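Side-chain contacts in transcriptional regulator, Crp/Fnr family (Eubacterium rectale ATCC 33656, PDB 3DV8), which is a putative Crp/Fnr-family transcriptional regulator that probably binds DNA through a helix-turn-helix domain coupled to a cyclic nucleotide-binding-type effector domain: residues E96-T101 and A176-S181; Q54-I59 and G64-L69. All blocks are in the same frame, centred on the assembly; numbering follows the deposited sequence.

Interaction 1 (E96-T101 and A176-S181)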
ATOM      1  N   GLU A  96      17.680  -0.819   3.086  1.00 55.93           N
ATOM      2  CA  GLU A  96      19.132  -0.907   2.911  1.00 56.69           C
ATOM      3  C   GLU A  96      19.684   0.230   2.052  1.00 56.90           C
ATOM      4  O   GLU A  96      18.947   0.810   1.249  1.00 56.93           O
ATOM      5  CB  GLU A  96      19.500  -2.263   2.297  1.00 56.54           C
ATOM      6  CG  GLU A  96      19.064  -2.441   0.838  1.00 57.09           C
ATOM      7  CD  GLU A  96      19.375  -3.810   0.257  1.00 57.74           C
ATOM      8  OE1 GLU A  96      19.614  -4.773   1.016  1.00 62.15           O
ATOM      9  OE2 GLU A  96      19.359  -3.915  -0.983  1.00 55.57           O
ATOM     10  N   ALA A  97      20.983   0.504   2.206  1.00 57.23           N
ATOM     11  CA  ALA A  97      21.680   1.550   1.441  1.00 57.47           C
ATOM     12  C   ALA A  97      22.097   1.033   0.055  1.00 57.39           C
ATOM     13  O   ALA A  97      22.884   0.087  -0.039  1.00 57.22           O
ATOM     14  CB  ALA A  97      22.923   2.046   2.212  1.00 56.59           C
ATOM     15  N   GLU A  98      21.566   1.642  -1.005  1.00 57.37           N
ATOM     16  CA  GLU A  98      21.965   1.311  -2.395  1.00 58.15           C
ATOM     17  C   GLU A  98      23.255   1.998  -2.838  1.00 58.89           C
ATOM     18  O   GLU A  98      23.897   1.545  -3.785  1.00 59.46           O
ATOM     19  CB  GLU A  98      20.861   1.630  -3.395  1.00 58.38           C
ATOM     20  CG  GLU A  98      19.763   0.637  -3.379  1.00 56.59           C
ATOM     21  CD  GLU A  98      18.783   0.890  -4.489  1.00 60.43           C
ATOM     22  OE1 GLU A  98      18.201   2.005  -4.542  1.00 58.13           O
ATOM     23  OE2 GLU A  98      18.594  -0.045  -5.291  1.00 57.92           O
ATOM     24  N   LYS A  99      23.556   3.134  -2.217  1.00 59.72           N
ATOM     25  CA  LYS A  99      24.810   3.863  -2.386  1.00 60.52           C
ATOM     26  C   LYS A  99      25.233   4.245  -0.981  1.00 60.96           C
ATOM     27  O   LYS A  99      24.424   4.104  -0.043  1.00 61.69           O
ATOM     28  CB  LYS A  99      24.596   5.104  -3.242  1.00 60.36           C
ATOM     29  CG  LYS A  99      24.184   4.783  -4.681  1.00 61.82           C
ATOM     30  CD  LYS A  99      24.068   6.062  -5.500  1.00 61.81           C
ATOM     31  CE  LYS A  99      23.884   5.775  -6.976  1.00 62.27           C
ATOM     32  NZ  LYS A  99      22.585   5.168  -7.249  1.00 64.50           N
ATOM     33  N   ASP A 100      26.490   4.677  -0.816  1.00 60.94           N
ATOM     34  CA  ASP A 100      26.992   5.136   0.496  1.00 60.51           C
ATOM     35  C   ASP A 100      26.126   6.308   0.916  1.00 59.76           C
ATOM     36  O   ASP A 100      25.983   7.251   0.141  1.00 60.33           O
ATOM     37  CB  ASP A 100      28.455   5.585   0.437  1.00 60.85           C
ATOM     38  CG  ASP A 100      29.427   4.436   0.267  1.00 61.22           C
ATOM     39  OD1 ASP A 100      29.011   3.262   0.157  1.00 64.28           O
ATOM     40  OD2 ASP A 100      30.639   4.727   0.248  1.00 63.83           O
ATOM     41  N   THR A 101      25.549   6.242   2.114  1.00 58.93           N
ATOM     42  CA  THR A 101      24.588   7.248   2.564  1.00 58.81           C
ATOM     43  C   THR A 101      24.905   7.882   3.922  1.00 58.42           C
ATOM     44  O   THR A 101      25.265   7.185   4.871  1.00 58.19           O
ATOM     45  CB  THR A 101      23.172   6.635   2.594  1.00 58.80           C
ATOM     46  OG1 THR A 101      22.898   6.030   1.322  1.00 58.65           O
ATOM     47  CG2 THR A 101      22.116   7.698   2.885  1.00 58.53           C
ATOM     48  N   ALA A 176      15.637  -8.349 -11.210  1.00 53.21           N
ATOM     49  CA  ALA A 176      14.629  -9.321 -10.717  1.00 53.13           C
ATOM     50  C   ALA A 176      14.160  -9.001  -9.292  1.00 52.66           C
ATOM     51  O   ALA A 176      12.972  -9.068  -9.008  1.00 52.79           O
ATOM     52  CB  ALA A 176      15.165 -10.756 -10.778  1.00 51.71           C
ATOM     53  N   ASN A 177      15.105  -8.647  -8.419  1.00 53.06           N
ATOM     54  CA  ASN A 177      14.818  -8.254  -7.028  1.00 53.67           C
ATOM     55  C   ASN A 177      14.084  -6.914  -6.906  1.00 54.12           C
ATOM     56  O   ASN A 177      13.337  -6.711  -5.957  1.00 53.23           O
ATOM     57  CB  ASN A 177      16.098  -8.255  -6.178  1.00 54.35           C
ATOM     58  CG  ASN A 177      16.698  -9.662  -5.991  1.00 55.05           C
ATOM     59  OD1 ASN A 177      16.061 -10.672  -6.296  1.00 59.16           O
ATOM     60  ND2 ASN A 177      17.930  -9.720  -5.495  1.00 51.17           N
ATOM     61  N   HIS A 178      14.304  -6.005  -7.856  1.00 55.57           N
ATOM     62  CA  HIS A 178      13.551  -4.743  -7.906  1.00 56.50           C
ATOM     63  C   HIS A 178      12.089  -4.934  -8.313  1.00 57.83           C
ATOM     64  O   HIS A 178      11.209  -4.310  -7.729  1.00 58.97           O
ATOM     65  CB  HIS A 178      14.200  -3.720  -8.852  1.00 56.11           C
ATOM     66  CG  HIS A 178      15.320  -2.956  -8.232  1.00 57.42           C
ATOM     67  ND1 HIS A 178      15.131  -2.164  -7.120  1.00 57.10           N
ATOM     68  CD2 HIS A 178      16.619  -2.812  -8.586  1.00 58.78           C
ATOM     69  CE1 HIS A 178      16.273  -1.589  -6.798  1.00 58.38           C
ATOM     70  NE2 HIS A 178      17.191  -1.957  -7.675  1.00 57.78           N
ATOM     71  N   LEU A 179      11.854  -5.807  -9.293  1.00 58.92           N
ATOM     72  CA  LEU A 179      10.537  -6.031  -9.889  1.00 60.11           C
ATOM     73  C   LEU A 179       9.697  -7.200  -9.350  1.00 60.86           C
ATOM     74  O   LEU A 179       8.542  -7.334  -9.749  1.00 61.04           O
ATOM     75  CB  LEU A 179      10.716  -6.218 -11.412  1.00 60.26           C
ATOM     76  CG  LEU A 179      11.451  -5.113 -12.185  1.00 59.35           C
ATOM     77  CD1 LEU A 179      11.554  -5.506 -13.641  1.00 57.14           C
ATOM     78  CD2 LEU A 179      10.765  -3.760 -12.048  1.00 54.56           C
ATOM     79  N   GLY A 180      10.224  -8.030  -8.451  1.00 61.03           N
ATOM     80  CA  GLY A 180       9.478  -9.209  -8.001  1.00 61.16           C
ATOM     81  C   GLY A 180       9.441 -10.318  -9.041  1.00 61.98           C
ATOM     82  O   GLY A 180       8.464 -11.064  -9.092  1.00 62.75           O
ATOM     83  N   SER A 181      10.501 -10.444  -9.849  1.00 62.34           N
ATOM     84  CA  SER A 181      10.615 -11.470 -10.895  1.00 63.21           C
ATOM     85  C   SER A 181      11.778 -12.426 -10.575  1.00 64.06           C
ATOM     86  O   SER A 181      12.382 -12.329  -9.498  1.00 64.22           O
ATOM     87  CB  SER A 181      10.815 -10.791 -12.251  1.00 63.14           C
ATOM     88  OG  SER A 181      10.711 -11.737 -13.303  1.00 63.58           O
TER

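Interaction 2 (Q54-I59 and G64-L69)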
ATOM      1  N   GLN A  54      21.165   7.114  -1.058  1.00 59.44           N
ATOM      2  CA  GLN A  54      20.053   6.376  -1.644  1.00 59.52           C
ATOM      3  C   GLN A  54      19.732   5.113  -0.825  1.00 59.45           C
ATOM      4  O   GLN A  54      20.617   4.278  -0.605  1.00 58.86           O
ATOM      5  CB  GLN A  54      20.401   6.026  -3.092  1.00 59.41           C
ATOM      6  CG  GLN A  54      19.250   5.430  -3.916  1.00 61.28           C
ATOM      7  CD  GLN A  54      19.662   5.128  -5.352  1.00 59.66           C
ATOM      8  OE1 GLN A  54      20.278   5.956  -6.026  1.00 58.80           O
ATOM      9  NE2 GLN A  54      19.313   3.946  -5.823  1.00 58.95           N
ATOM     10  N   LEU A  55      18.479   5.024  -0.352  1.00 59.67           N
ATOM     11  CA  LEU A  55      17.964   3.891   0.428  1.00 59.01           C
ATOM     12  C   LEU A  55      16.887   3.177  -0.375  1.00 57.99           C
ATOM     13  O   LEU A  55      16.197   3.787  -1.207  1.00 57.56           O
ATOM     14  CB  LEU A  55      17.388   4.338   1.774  1.00 58.66           C
ATOM     15  CG  LEU A  55      18.321   5.070   2.748  1.00 61.10           C
ATOM     16  CD1 LEU A  55      17.549   5.424   4.029  1.00 60.79           C
ATOM     17  CD2 LEU A  55      19.582   4.248   3.074  1.00 60.37           C
ATOM     18  N   ARG A  56      16.744   1.887  -0.100  1.00 56.82           N
ATOM     19  CA  ARG A  56      15.796   1.033  -0.782  1.00 56.63           C
ATOM     20  C   ARG A  56      14.942   0.244   0.223  1.00 56.94           C
ATOM     21  O   ARG A  56      15.480  -0.596   0.960  1.00 56.94           O
ATOM     22  CB  ARG A  56      16.596   0.069  -1.640  1.00 57.33           C
ATOM     23  CG  ARG A  56      15.779  -0.878  -2.496  1.00 57.49           C
ATOM     24  CD  ARG A  56      16.416  -2.246  -2.555  1.00 56.70           C
ATOM     25  NE  ARG A  56      15.528  -3.213  -3.196  1.00 56.79           N
ATOM     26  CZ  ARG A  56      15.685  -4.533  -3.178  1.00 55.59           C
ATOM     27  NH1 ARG A  56      16.661  -5.098  -2.483  1.00 54.19           N
ATOM     28  NH2 ARG A  56      14.799  -5.290  -3.815  1.00 57.89           N
ATOM     29  N   THR A  57      13.625   0.514   0.233  1.00 56.16           N
ATOM     30  CA  THR A  57      12.664  -0.208   1.067  1.00 55.36           C
ATOM     31  C   THR A  57      12.091  -1.338   0.220  1.00 54.93           C
ATOM     32  O   THR A  57      11.597  -1.100  -0.867  1.00 54.29           O
ATOM     33  CB  THR A  57      11.559   0.695   1.591  1.00 55.13           C
ATOM     34  OG1 THR A  57      12.160   1.697   2.409  1.00 55.48           O
ATOM     35  CG2 THR A  57      10.536  -0.099   2.431  1.00 54.62           C
ATOM     36  N   TYR A  58      12.194  -2.567   0.720  1.00 55.63           N
ATOM     37  CA  TYR A  58      11.702  -3.750   0.022  1.00 55.63           C
ATOM     38  C   TYR A  58      11.153  -4.811   0.976  1.00 56.17           C
ATOM     39  O   TYR A  58      11.287  -4.705   2.212  1.00 55.49           O
ATOM     40  CB  TYR A  58      12.811  -4.335  -0.865  1.00 55.50           C
ATOM     41  CG  TYR A  58      14.040  -4.913  -0.161  1.00 54.56           C
ATOM     42  CD1 TYR A  58      14.996  -4.078   0.447  1.00 54.89           C
ATOM     43  CD2 TYR A  58      14.289  -6.294  -0.169  1.00 54.33           C
ATOM     44  CE1 TYR A  58      16.148  -4.608   1.067  1.00 53.21           C
ATOM     45  CE2 TYR A  58      15.427  -6.833   0.449  1.00 55.99           C
ATOM     46  CZ  TYR A  58      16.356  -5.985   1.061  1.00 56.24           C
ATOM     47  OH  TYR A  58      17.468  -6.525   1.663  1.00 54.06           O
ATOM     48  N   ILE A  59      10.508  -5.812   0.382  1.00 56.49           N
ATOM     49  CA  ILE A  59       9.955  -6.934   1.124  1.00 57.35           C
ATOM     50  C   ILE A  59      10.547  -8.217   0.565  1.00 58.56           C
ATOM     51  O   ILE A  59      10.894  -8.279  -0.608  1.00 58.11           O
ATOM     52  CB  ILE A  59       8.401  -6.925   1.154  1.00 57.60           C
ATOM     53  CG1 ILE A  59       7.778  -7.014  -0.252  1.00 57.67           C
ATOM     54  CG2 ILE A  59       7.923  -5.673   1.890  1.00 55.09           C
ATOM     55  CD1 ILE A  59       6.262  -7.121  -0.240  1.00 57.18           C
ATOM     56  N   GLY A  64      13.043 -16.062  -0.253  1.00 71.07           N
ATOM     57  CA  GLY A  64      14.078 -15.106  -0.703  1.00 70.44           C
ATOM     58  C   GLY A  64      13.802 -14.239  -1.933  1.00 69.71           C
ATOM     59  O   GLY A  64      14.708 -13.566  -2.426  1.00 68.87           O
ATOM     60  N   ARG A  65      12.562 -14.245  -2.428  1.00 69.44           N
ATOM     61  CA  ARG A  65      12.151 -13.401  -3.572  1.00 68.86           C
ATOM     62  C   ARG A  65      11.957 -11.991  -3.040  1.00 65.75           C
ATOM     63  O   ARG A  65      11.531 -11.825  -1.896  1.00 65.56           O
ATOM     64  CB  ARG A  65      10.828 -13.882  -4.149  1.00 70.31           C
ATOM     65  CG  ARG A  65      10.841 -15.300  -4.704  1.00 75.44           C
ATOM     66  CD  ARG A  65      11.542 -15.418  -6.054  1.00 84.35           C
ATOM     67  NE  ARG A  65      10.943 -14.508  -7.026  1.00 88.40           N
ATOM     68  CZ  ARG A  65       9.731 -14.645  -7.585  1.00 92.59           C
ATOM     69  NH1 ARG A  65       8.916 -15.676  -7.311  1.00 94.38           N
ATOM     70  NH2 ARG A  65       9.318 -13.723  -8.448  1.00 92.97           N
ATOM     71  N   GLU A  66      12.240 -10.986  -3.863  1.00 62.47           N
ATOM     72  CA  GLU A  66      12.164  -9.585  -3.446  1.00 59.83           C
ATOM     73  C   GLU A  66      11.439  -8.694  -4.443  1.00 58.88           C
ATOM     74  O   GLU A  66      11.455  -8.981  -5.629  1.00 59.54           O
ATOM     75  CB  GLU A  66      13.587  -9.012  -3.301  1.00 59.56           C
ATOM     76  CG  GLU A  66      14.440  -9.602  -2.195  1.00 58.44           C
ATOM     77  CD  GLU A  66      15.880  -9.063  -2.166  1.00 58.79           C
ATOM     78  OE1 GLU A  66      16.172  -8.039  -2.786  1.00 51.68           O
ATOM     79  OE2 GLU A  66      16.741  -9.671  -1.513  1.00 60.51           O
ATOM     80  N   ILE A  67      10.842  -7.604  -3.950  1.00 57.20           N
ATOM     81  CA  ILE A  67      10.283  -6.520  -4.789  1.00 55.53           C
ATOM     82  C   ILE A  67      10.472  -5.184  -4.037  1.00 54.59           C
ATOM     83  O   ILE A  67      10.173  -5.107  -2.849  1.00 54.56           O
ATOM     84  CB  ILE A  67       8.799  -6.758  -5.242  1.00 55.44           C
ATOM     85  CG1 ILE A  67       8.364  -5.685  -6.259  1.00 56.15           C
ATOM     86  CG2 ILE A  67       7.840  -6.799  -4.068  1.00 56.24           C
ATOM     87  CD1 ILE A  67       6.982  -5.916  -6.882  1.00 55.55           C
ATOM     88  N   THR A  68      10.995  -4.162  -4.724  1.00 53.32           N
ATOM     89  CA  THR A  68      11.194  -2.820  -4.149  1.00 53.51           C
ATOM     90  C   THR A  68       9.848  -2.095  -4.018  1.00 53.63           C
ATOM     91  O   THR A  68       9.099  -1.997  -4.992  1.00 54.16           O
ATOM     92  CB  THR A  68      12.131  -1.937  -5.032  1.00 52.91           C
ATOM     93  OG1 THR A  68      13.413  -2.566  -5.142  1.00 52.83           O
ATOM     94  CG2 THR A  68      12.309  -0.522  -4.461  1.00 50.65           C
ATOM     95  N   LEU A  69       9.552  -1.600  -2.818  1.00 53.71           N
ATOM     96  CA  LEU A  69       8.348  -0.822  -2.573  1.00 54.79           C
ATOM     97  C   LEU A  69       8.575   0.617  -3.055  1.00 56.13           C
ATOM     98  O   LEU A  69       7.762   1.162  -3.797  1.00 57.52           O
ATOM     99  CB  LEU A  69       7.951  -0.866  -1.097  1.00 54.70           C
ATOM    100  CG  LEU A  69       7.654  -2.257  -0.515  1.00 54.68           C
ATOM    101  CD1 LEU A  69       7.180  -2.111   0.918  1.00 52.20           C
ATOM    102  CD2 LEU A  69       6.613  -3.019  -1.323  1.00 53.21           C
TER
HETATM  103  O   HOH W   1      18.183  -9.075   0.500  1.00 40.18           O

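Interaction 1 (E96-T101 and A176-S181)
Glu98 OE1 is gripped twice within its own domain, by Arg71 NE of strand 66-72 in a salt bridge and by Gln54 NE2 in a hydrogen bond, while the second oxygen of the carboxylate meets His178. Glu98 OE2 comes 3.2 Å from His178 CE1, at the edge of the imidazole and in its plane; His178 NE2 lies 3.4 Å from Glu98 OE2. The carboxylate is turned 64° out of the ring plane. The two side chains arrive from opposite directions: Glu98 places CG anti to its carbonyl carbon (chi1 -76°) and runs extended to its acid group, bridging backbones whose CA atoms, Glu98 to His178, stay 11.7 Å apart. This edge contact joins the effector and DNA-binding domains. Glu98 lies near the end of strand 94-97 in the beta-roll, whereas His178 belongs to helix 172-179, the first helix of the helix-turn-helix, which ends in a turn at Gly180, with positive phi, before helix 183-195. The other ring nitrogen, His178 ND1, is hydrogen-bonded to Thr68 OG1, and Phe155 of helix 148-163 meets the ring. Thr101 OG1, at the start of strand 101-107, donates to Lys99 O at 2.8 Å, from above the carbonyl plane.

Interaction 2 (Q54-I59 and G64-L69)
Arg56 reaches across to Glu66 and Thr68 with its guanidinium edge. Its NH1 (3.0 Å) and NH2 (3.2 Å) both donate to one atom, Glu66 OE1, in an end-on salt bridge. The two groups are not coplanar: their planes stand 40° apart, and Glu66 OE1 is met by NH1 from above the carboxylate plane and by NH2 on its anti side. On the adjoining NE/NH2 side, again in plane, Arg56 NE donates to Thr68 OG1 at 2.9 Å, and NH2 adds a weak bond to that hydroxyl, which also pairs with His178 ND1. Together these bonds fix the rotation of the guanidinium. A water links Tyr58 OH to Glu66 OE2.

On the sheet face carrying Arg56, Tyr58, Glu66 and Thr68, flat groups overlap. Tyr58 CG falls between backbone N and carbonyl carbon (chi1 66°), bringing the ring beneath the guanidinium, and Arg56 NH1 lies 3.3 Å above the ring plane, over its centre. Glu66 crosses the ring obliquely, with its CD 3.5 Å from Tyr58 CE2.

Apolar contacts occupy the face of Ile59, Ile67 and Leu69: Ile59 CG1 lies alongside Ile67 CG2 at 3.8 Å, and Ile59 CG2 touches Leu69 CD1. Met144, Ile140 and Met137 of the second subunit pack against this patch.

Between the backbones, Leu69 N donates to Thr57 O at 2.9 Å, and two weak bonds join Ile59 and Ile67. Tyr58 and Thr68 form the adjacent non-hydrogen-bonded pair. This is an antiparallel beta-hairpin, strands 55-60 and 66-72, at the edge of a sheet in the beta-roll of a cyclic nucleotide-binding domain.

Overall arrangement
Interactions 1 and 2 adjoin, their centres about 6 Å apart, and both involve one antiparallel sheet, in which strands 94-97 and 55-60 are neighbours. Two probable hydrogen bonds connect them: Glu98 OE1 to Gln54 NE2 at 2.6 Å, and His178 ND1 to Thr68 OG1 at 2.7 Å. Through the latter, the polar face of the hairpin in interaction 2 meets helix 172-179 of interaction 1. Arg56 NH2 also approaches Asn177 O to 3.0 Å. Helix 172-179 is thus set against both Glu98 and the hairpin, while the opposite hairpin face packs on the second subunit, so the hairpin of interaction 2 lies between the domain junction and the second subunit.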